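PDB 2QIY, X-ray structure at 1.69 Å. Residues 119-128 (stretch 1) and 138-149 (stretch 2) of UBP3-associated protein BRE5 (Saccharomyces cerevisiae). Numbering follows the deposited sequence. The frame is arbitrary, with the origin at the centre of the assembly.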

ATOM      1  N   VAL A 119     -16.555   7.675  -5.248  1.00 18.34           N
ATOM      2  CA  VAL A 119     -15.138   7.380  -5.011  1.00 18.78           C
ATOM      3  C   VAL A 119     -14.949   6.082  -4.196  1.00 20.03           C
ATOM      4  O   VAL A 119     -15.858   5.616  -3.484  1.00 19.89           O
ATOM      5  CB  VAL A 119     -14.428   8.493  -4.243  1.00 19.30           C
ATOM      6  CG1 VAL A 119     -14.422   9.779  -5.080  1.00 19.30           C
ATOM      7  CG2 VAL A 119     -15.112   8.723  -2.861  1.00 19.41           C
ATOM      8  N   TYR A 120     -13.731   5.547  -4.319  1.00 19.89           N
ATOM      9  CA  TYR A 120     -13.258   4.406  -3.559  1.00 21.08           C
ATOM     10  C   TYR A 120     -11.833   4.723  -3.126  1.00 21.25           C
ATOM     11  O   TYR A 120     -10.997   5.121  -3.968  1.00 21.53           O
ATOM     12  CB  TYR A 120     -13.198   3.184  -4.460  1.00 22.48           C
ATOM     13  CG  TYR A 120     -14.523   2.782  -5.045  1.00 20.81           C
ATOM     14  CD1 TYR A 120     -15.020   3.402  -6.184  1.00 20.50           C
ATOM     15  CD2 TYR A 120     -15.278   1.777  -4.445  1.00 22.26           C
ATOM     16  CE1 TYR A 120     -16.239   3.025  -6.751  1.00 21.07           C
ATOM     17  CE2 TYR A 120     -16.486   1.379  -4.980  1.00 26.53           C
ATOM     18  CZ  TYR A 120     -16.978   2.019  -6.144  1.00 22.50           C
ATOM     19  OH  TYR A 120     -18.201   1.663  -6.676  1.00 26.45           O
ATOM     20  N   LYS A 121     -11.542   4.555  -1.843  1.00 22.00           N
ATOM     21  CA  LYS A 121     -10.197   4.823  -1.316  1.00 21.79           C
ATOM     22  C   LYS A 121      -9.323   3.688  -1.764  1.00 21.43           C
ATOM     23  O   LYS A 121      -9.786   2.546  -1.784  1.00 22.06           O
ATOM     24  CB  LYS A 121     -10.201   4.792   0.196  1.00 23.35           C
ATOM     25  CG  LYS A 121     -10.690   6.067   0.847  1.00 28.58           C
ATOM     26  CD  LYS A 121     -10.068   6.102   2.258  1.00 31.90           C
ATOM     27  CE  LYS A 121      -9.907   7.528   2.794  1.00 30.10           C
ATOM     28  NZ  LYS A 121      -9.111   8.444   1.952  1.00 30.86           N
ATOM     29  N   PHE A 122      -8.071   3.972  -2.120  1.00 20.42           N
ATOM     30  CA  PHE A 122      -7.193   2.876  -2.551  1.00 20.57           C
ATOM     31  C   PHE A 122      -5.763   3.118  -2.130  1.00 21.17           C
ATOM     32  O   PHE A 122      -5.349   4.245  -1.862  1.00 21.40           O
ATOM     33  CB  PHE A 122      -7.225   2.744  -4.087  1.00 21.37           C
ATOM     34  CG  PHE A 122      -6.420   3.816  -4.802  1.00 18.99           C
ATOM     35  CD1 PHE A 122      -5.083   3.567  -5.133  1.00 21.65           C
ATOM     36  CD2 PHE A 122      -6.964   5.066  -5.086  1.00 22.17           C
ATOM     37  CE1 PHE A 122      -4.313   4.522  -5.762  1.00 23.01           C
ATOM     38  CE2 PHE A 122      -6.210   6.028  -5.723  1.00 24.07           C
ATOM     39  CZ  PHE A 122      -4.871   5.765  -6.067  1.00 24.33           C
ATOM     40  N   CYS A 123      -5.020   2.019  -2.075  1.00 21.75           N
ATOM     41  CA  CYS A 123      -3.577   2.065  -2.045  1.00 24.46           C
ATOM     42  C   CYS A 123      -3.071   1.202  -3.198  1.00 22.86           C
ATOM     43  O   CYS A 123      -3.621   0.130  -3.506  1.00 22.15           O
ATOM     44  CB  CYS A 123      -3.087   1.563  -0.712  1.00 25.46           C
ATOM     45  SG  CYS A 123      -3.660  -0.002  -0.151  1.00 41.99           S
ATOM     46  N   GLN A 124      -2.067   1.695  -3.899  1.00 22.05           N
ATOM     47  CA  GLN A 124      -1.557   0.945  -5.044  1.00 22.52           C
ATOM     48  C   GLN A 124      -0.040   0.913  -4.936  1.00 22.76           C
ATOM     49  O   GLN A 124       0.584   1.952  -4.701  1.00 22.90           O
ATOM     50  CB  GLN A 124      -1.997   1.563  -6.390  1.00 22.94           C
ATOM     51  CG  GLN A 124      -1.595   0.706  -7.631  1.00 23.17           C
ATOM     52  CD  GLN A 124      -2.365   1.054  -8.913  1.00 23.84           C
ATOM     53  OE1 GLN A 124      -2.204   0.387  -9.956  1.00 27.25           O
ATOM     54  NE2 GLN A 124      -3.198   2.075  -8.849  1.00 23.56           N
ATOM     55  N   THR A 125       0.546  -0.271  -5.130  1.00 21.95           N
ATOM     56  CA  THR A 125       1.987  -0.420  -4.990  1.00 22.54           C
ATOM     57  C   THR A 125       2.573  -0.930  -6.285  1.00 21.56           C
ATOM     58  O   THR A 125       1.983  -1.794  -6.926  1.00 21.29           O
ATOM     59  CB  THR A 125       2.298  -1.400  -3.844  1.00 23.30           C
ATOM     60  OG1 THR A 125       1.924  -0.755  -2.621  1.00 26.50           O
ATOM     61  CG2 THR A 125       3.746  -1.712  -3.786  1.00 24.81           C
ATOM     62  N   PHE A 126       3.728  -0.390  -6.653  1.00 19.95           N
ATOM     63  CA  PHE A 126       4.461  -0.792  -7.864  1.00 20.47           C
ATOM     64  C   PHE A 126       5.900  -1.134  -7.549  1.00 20.90           C
ATOM     65  O   PHE A 126       6.497  -0.573  -6.611  1.00 20.45           O
ATOM     66  CB  PHE A 126       4.548   0.391  -8.816  1.00 20.90           C
ATOM     67  CG  PHE A 126       3.220   0.973  -9.194  1.00 20.80           C
ATOM     68  CD1 PHE A 126       2.635   1.970  -8.398  1.00 22.72           C
ATOM     69  CD2 PHE A 126       2.569   0.560 -10.371  1.00 21.32           C
ATOM     70  CE1 PHE A 126       1.409   2.527  -8.765  1.00 23.79           C
ATOM     71  CE2 PHE A 126       1.353   1.145 -10.746  1.00 21.84           C
ATOM     72  CZ  PHE A 126       0.783   2.119  -9.931  1.00 21.87           C
ATOM     73  N   ILE A 127       6.476  -2.026  -8.354  1.00 20.05           N
ATOM     74  CA  ILE A 127       7.933  -2.203  -8.376  1.00 20.76           C
ATOM     75  C   ILE A 127       8.406  -1.948  -9.806  1.00 20.77           C
ATOM     76  O   ILE A 127       7.853  -2.519 -10.755  1.00 20.59           O
ATOM     77  CB  ILE A 127       8.395  -3.607  -7.910  1.00 20.49           C
ATOM     78  CG1 ILE A 127       8.010  -3.816  -6.453  1.00 23.16           C
ATOM     79  CG2 ILE A 127       9.937  -3.739  -8.056  1.00 21.92           C
ATOM     80  CD1 ILE A 127       8.784  -2.979  -5.539  1.00 32.28           C
ATOM     81  N   LEU A 128       9.379  -1.054  -9.931  1.00 20.49           N
ATOM     82  CA  LEU A 128       9.994  -0.683 -11.206  1.00 20.59           C
ATOM     83  C   LEU A 128      11.394  -1.277 -11.277  1.00 21.32           C
ATOM     84  O   LEU A 128      12.219  -1.082 -10.374  1.00 21.14           O
ATOM     85  CB  LEU A 128      10.092   0.841 -11.350  1.00 21.06           C
ATOM     86  CG  LEU A 128       8.808   1.646 -11.127  1.00 23.09           C
ATOM     87  CD1 LEU A 128       9.073   3.079 -11.542  1.00 24.27           C
ATOM     88  CD2 LEU A 128       7.651   1.053 -11.924  1.00 25.25           C
ATOM     89  N   ASP A 138      10.772  -0.913 -16.300  1.00 23.11           N
ATOM     90  CA  ASP A 138       9.590  -1.739 -16.566  1.00 22.45           C
ATOM     91  C   ASP A 138       8.891  -2.020 -15.232  1.00 21.91           C
ATOM     92  O   ASP A 138       9.546  -2.279 -14.218  1.00 21.80           O
ATOM     93  CB  ASP A 138       9.978  -3.085 -17.165  1.00 22.68           C
ATOM     94  CG  ASP A 138      10.288  -3.022 -18.671  1.00 26.59           C
ATOM     95  OD1 ASP A 138      10.121  -1.976 -19.329  1.00 28.18           O
ATOM     96  OD2 ASP A 138      10.704  -4.069 -19.193  1.00 31.02           O
ATOM     97  N   ILE A 139       7.560  -1.996 -15.250  1.00 22.26           N
ATOM     98  CA  ILE A 139       6.770  -2.431 -14.090  1.00 21.99           C
ATOM     99  C   ILE A 139       6.864  -3.952 -13.918  1.00 21.83           C
ATOM    100  O   ILE A 139       6.512  -4.693 -14.817  1.00 21.54           O
ATOM    101  CB  ILE A 139       5.261  -2.067 -14.249  1.00 22.72           C
ATOM    102  CG1 ILE A 139       5.080  -0.579 -14.497  1.00 22.78           C
ATOM    103  CG2 ILE A 139       4.503  -2.453 -12.998  1.00 22.68           C
ATOM    104  CD1 ILE A 139       3.671  -0.227 -14.994  1.00 23.09           C
ATOM    105  N   THR A 140       7.339  -4.417 -12.768  1.00 20.88           N
ATOM    106  CA  THR A 140       7.347  -5.865 -12.518  1.00 21.14           C
ATOM    107  C   THR A 140       6.198  -6.299 -11.630  1.00 21.28           C
ATOM    108  O   THR A 140       5.821  -7.478 -11.614  1.00 21.90           O
ATOM    109  CB  THR A 140       8.684  -6.367 -11.929  1.00 21.36           C
ATOM    110  OG1 THR A 140       8.928  -5.730 -10.665  1.00 21.46           O
ATOM    111  CG2 THR A 140       9.829  -6.091 -12.898  1.00 22.47           C
ATOM    112  N   ASN A 141       5.663  -5.343 -10.874  1.00 20.43           N
ATOM    113  CA  ASN A 141       4.590  -5.596  -9.902  1.00 21.04           C
ATOM    114  C   ASN A 141       3.690  -4.399  -9.789  1.00 20.44           C
ATOM    115  O   ASN A 141       4.159  -3.247  -9.782  1.00 20.44           O
ATOM    116  CB  ASN A 141       5.161  -5.871  -8.498  1.00 20.39           C
ATOM    117  CG  ASN A 141       5.934  -7.126  -8.438  1.00 21.07           C
ATOM    118  OD1 ASN A 141       5.401  -8.201  -8.105  1.00 24.48           O
ATOM    119  ND2 ASN A 141       7.193  -7.038  -8.795  1.00 16.97           N
ATOM    120  N   ASP A 142       2.397  -4.676  -9.682  1.00 19.81           N
ATOM    121  CA  ASP A 142       1.376  -3.637  -9.627  1.00 20.35           C
ATOM    122  C   ASP A 142       0.199  -4.221  -8.864  1.00 20.33           C
ATOM    123  O   ASP A 142      -0.455  -5.122  -9.373  1.00 20.16           O
ATOM    124  CB  ASP A 142       0.981  -3.303 -11.067  1.00 20.53           C
ATOM    125  CG  ASP A 142      -0.102  -2.244 -11.161  1.00 22.10           C
ATOM    126  OD1 ASP A 142      -0.691  -1.867 -10.130  1.00 22.40           O
ATOM    127  OD2 ASP A 142      -0.344  -1.787 -12.308  1.00 23.89           O
ATOM    128  N   ILE A 143      -0.033  -3.732  -7.637  1.00 19.78           N
ATOM    129  CA  ILE A 143      -1.127  -4.249  -6.783  1.00 20.30           C
ATOM    130  C   ILE A 143      -1.977  -3.082  -6.322  1.00 19.69           C
ATOM    131  O   ILE A 143      -1.446  -2.096  -5.782  1.00 20.20           O
ATOM    132  CB  ILE A 143      -0.629  -4.919  -5.476  1.00 19.88           C
ATOM    133  CG1 ILE A 143       0.352  -6.074  -5.749  1.00 21.92           C
ATOM    134  CG2 ILE A 143      -1.869  -5.342  -4.589  1.00 20.40           C
ATOM    135  CD1 ILE A 143       1.004  -6.600  -4.444  1.00 21.78           C
ATOM    136  N   ILE A 144      -3.295  -3.149  -6.552  1.00 20.21           N
ATOM    137  CA  ILE A 144      -4.201  -2.184  -5.925  1.00 20.39           C
ATOM    138  C   ILE A 144      -5.069  -2.874  -4.858  1.00 21.53           C
ATOM    139  O   ILE A 144      -5.483  -4.027  -5.018  1.00 21.15           O
ATOM    140  CB  ILE A 144      -5.071  -1.448  -6.982  1.00 20.28           C
ATOM    141  CG1 ILE A 144      -5.808  -0.244  -6.365  1.00 20.84           C
ATOM    142  CG2 ILE A 144      -6.043  -2.428  -7.707  1.00 20.94           C
ATOM    143  CD1 ILE A 144      -6.373   0.718  -7.452  1.00 22.49           C
ATOM    144  N   ARG A 145      -5.324  -2.148  -3.772  1.00 20.50           N
ATOM    145  CA  ARG A 145      -6.209  -2.636  -2.733  1.00 21.54           C
ATOM    146  C   ARG A 145      -7.167  -1.491  -2.387  1.00 21.18           C
ATOM    147  O   ARG A 145      -6.731  -0.372  -2.075  1.00 21.39           O
ATOM    148  CB  ARG A 145      -5.411  -3.081  -1.486  1.00 20.98           C
ATOM    149  CG  ARG A 145      -6.264  -3.178  -0.194  1.00 21.39           C
ATOM    150  CD  ARG A 145      -7.381  -4.221  -0.246  1.00 21.64           C
ATOM    151  NE  ARG A 145      -6.885  -5.587  -0.496  1.00 22.65           N
ATOM    152  CZ  ARG A 145      -7.649  -6.686  -0.439  1.00 23.90           C
ATOM    153  NH1 ARG A 145      -8.951  -6.601  -0.105  1.00 25.46           N
ATOM    154  NH2 ARG A 145      -7.115  -7.888  -0.659  1.00 25.91           N
ATOM    155  N   PHE A 146      -8.466  -1.757  -2.460  1.00 21.35           N
ATOM    156  CA  PHE A 146      -9.458  -0.780  -2.012  1.00 21.79           C
ATOM    157  C   PHE A 146      -9.704  -0.899  -0.521  1.00 23.47           C
ATOM    158  O   PHE A 146      -9.735  -1.994   0.038  1.00 23.71           O
ATOM    159  CB  PHE A 146     -10.746  -0.905  -2.851  1.00 22.55           C
ATOM    160  CG  PHE A 146     -10.503  -0.598  -4.283  1.00 20.56           C
ATOM    161  CD1 PHE A 146     -10.467   0.737  -4.721  1.00 21.68           C
ATOM    162  CD2 PHE A 146     -10.244  -1.612  -5.201  1.00 21.99           C
ATOM    163  CE1 PHE A 146     -10.192   1.024  -6.058  1.00 21.42           C
ATOM    164  CE2 PHE A 146      -9.964  -1.337  -6.546  1.00 22.92           C
ATOM    165  CZ  PHE A 146      -9.941  -0.001  -6.985  1.00 22.31           C
ATOM    166  N   ILE A 147      -9.836   0.256   0.114  1.00 24.64           N
ATOM    167  CA  ILE A 147      -9.868   0.386   1.562  1.00 27.72           C
ATOM    168  C   ILE A 147     -11.239   0.949   1.926  1.00 28.34           C
ATOM    169  O   ILE A 147     -11.668   1.937   1.359  1.00 27.90           O
ATOM    170  CB  ILE A 147      -8.701   1.324   2.033  1.00 27.49           C
ATOM    171  CG1 ILE A 147      -7.342   0.761   1.529  1.00 30.56           C
ATOM    172  CG2 ILE A 147      -8.694   1.481   3.561  1.00 30.09           C
ATOM    173  CD1 ILE A 147      -6.095   1.558   1.947  1.00 30.96           C
ATOM    174  N   SER A 148     -11.930   0.309   2.850  1.00 30.95           N
ATOM    175  CA  SER A 148     -13.199   0.868   3.288  1.00 33.57           C
ATOM    176  C   SER A 148     -12.903   2.120   4.118  1.00 34.67           C
ATOM    177  O   SER A 148     -11.944   2.143   4.904  1.00 35.32           O
ATOM    178  CB  SER A 148     -13.981  -0.159   4.095  1.00 34.53           C
ATOM    179  OG  SER A 148     -15.377   0.014   3.909  1.00 36.28           O
ATOM    180  N   ASN A 149     -13.697   3.166   3.936  1.00 35.76           N
ATOM    181  CA  ASN A 149     -13.522   4.363   4.757  1.00 36.95           C
ATOM    182  C   ASN A 149     -14.108   4.164   6.149  1.00 38.27           C
ATOM    183  O   ASN A 149     -15.335   4.178   6.283  1.00 39.55           O
ATOM    184  CB  ASN A 149     -14.195   5.563   4.082  1.00 36.54           C
ATOM    185  CG  ASN A 149     -13.789   6.869   4.686  1.00 35.08           C
ATOM    186  OD1 ASN A 149     -12.599   7.195   4.783  1.00 33.01           O
ATOM    187  ND2 ASN A 149     -14.781   7.654   5.081  1.00 35.97           N
TER
HETATM  188  O   HOH W   1     -13.503   3.510  -0.072  1.00 22.49           O

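The two stretches are neighbouring strands of one sheet and run antiparallel, with 148° between their directions. Their axes come within 4.5 Å, and contact buries 947 Å² in all.

Backbone hydrogen bonds hold the pair together. Cys123 and Arg145 bond in both directions: Cys123 N to Arg145 O is 2.9 Å, and Arg145 N to Cys123 O is 2.9 Å. Thr125 and Ile143 repeat the pattern, with Thr125 N to Ile143 O at 2.8 Å and Ile143 N to Thr125 O at 2.9 Å. At the non-hydrogen-bonded positions the strands draw closer, and CA hydrogens lean on carbonyls: Gln124 CA lies 3.1 Å from Ile143 O, and, beyond Thr125, Phe126 CA lies 3.1 Å from Asn141 O.

A beta bulge interrupts the ladder near Ile127. Ile127 N bonds to Asn141 O at 3.0 Å, but Ile127 O takes its bond from Thr140 N at 2.8 Å. Stretch 2 therefore spends one extra residue here, and Leu128 pairs with Ile139 instead of Thr140.

At the other end, a water closes the ladder. Ile147 N donates to Lys121 O at 3.0 Å. The water accepts from Lys121 N at 2.8 Å and donates to Ile147 O at 2.8 Å, so it fills the gap where a direct return bond would otherwise sit.

One face carries Phe122, Gln124, Phe126, Phe146, Ile144, Asp142, Leu128 and Ile139. The Phe146 ring lies against two neighbours: its CD1 is 3.7 Å from Tyr120 CB and 3.9 Å from Phe122 CB. The Phe122 ring meets the tip of Ile144, with Phe122 CD1 3.9 Å from Ile144 CD1. Past the bulge, Leu128 CD2 rests 4.0 Å from Ile139 CG1. Ile139 also offers a methyl to the edge of the Phe126 ring, where its CG2 is 4.4 Å from Phe126 CD2. These contacts are apolar and depend on fit. Asp142 brings a carboxylate among them: its OD1 lies 3.7 Å from Phe126 CE2, and its OD2 is hydrogen-bonded elsewhere in the structure.

The other face carries Lys121, Cys123, Thr125, Ile127, Ile147, Arg145, Ile143 and Asn141. Ile147 reaches across on this face, and its CD1 packs 3.6 Å from Cys123 SG. Cys123 SG also lies 3.8 Å from Arg145 CB. The long side chains of Lys121 and Arg145 lead away from the opposing strand at their ends, and both make hydrogen bonds elsewhere in the structure.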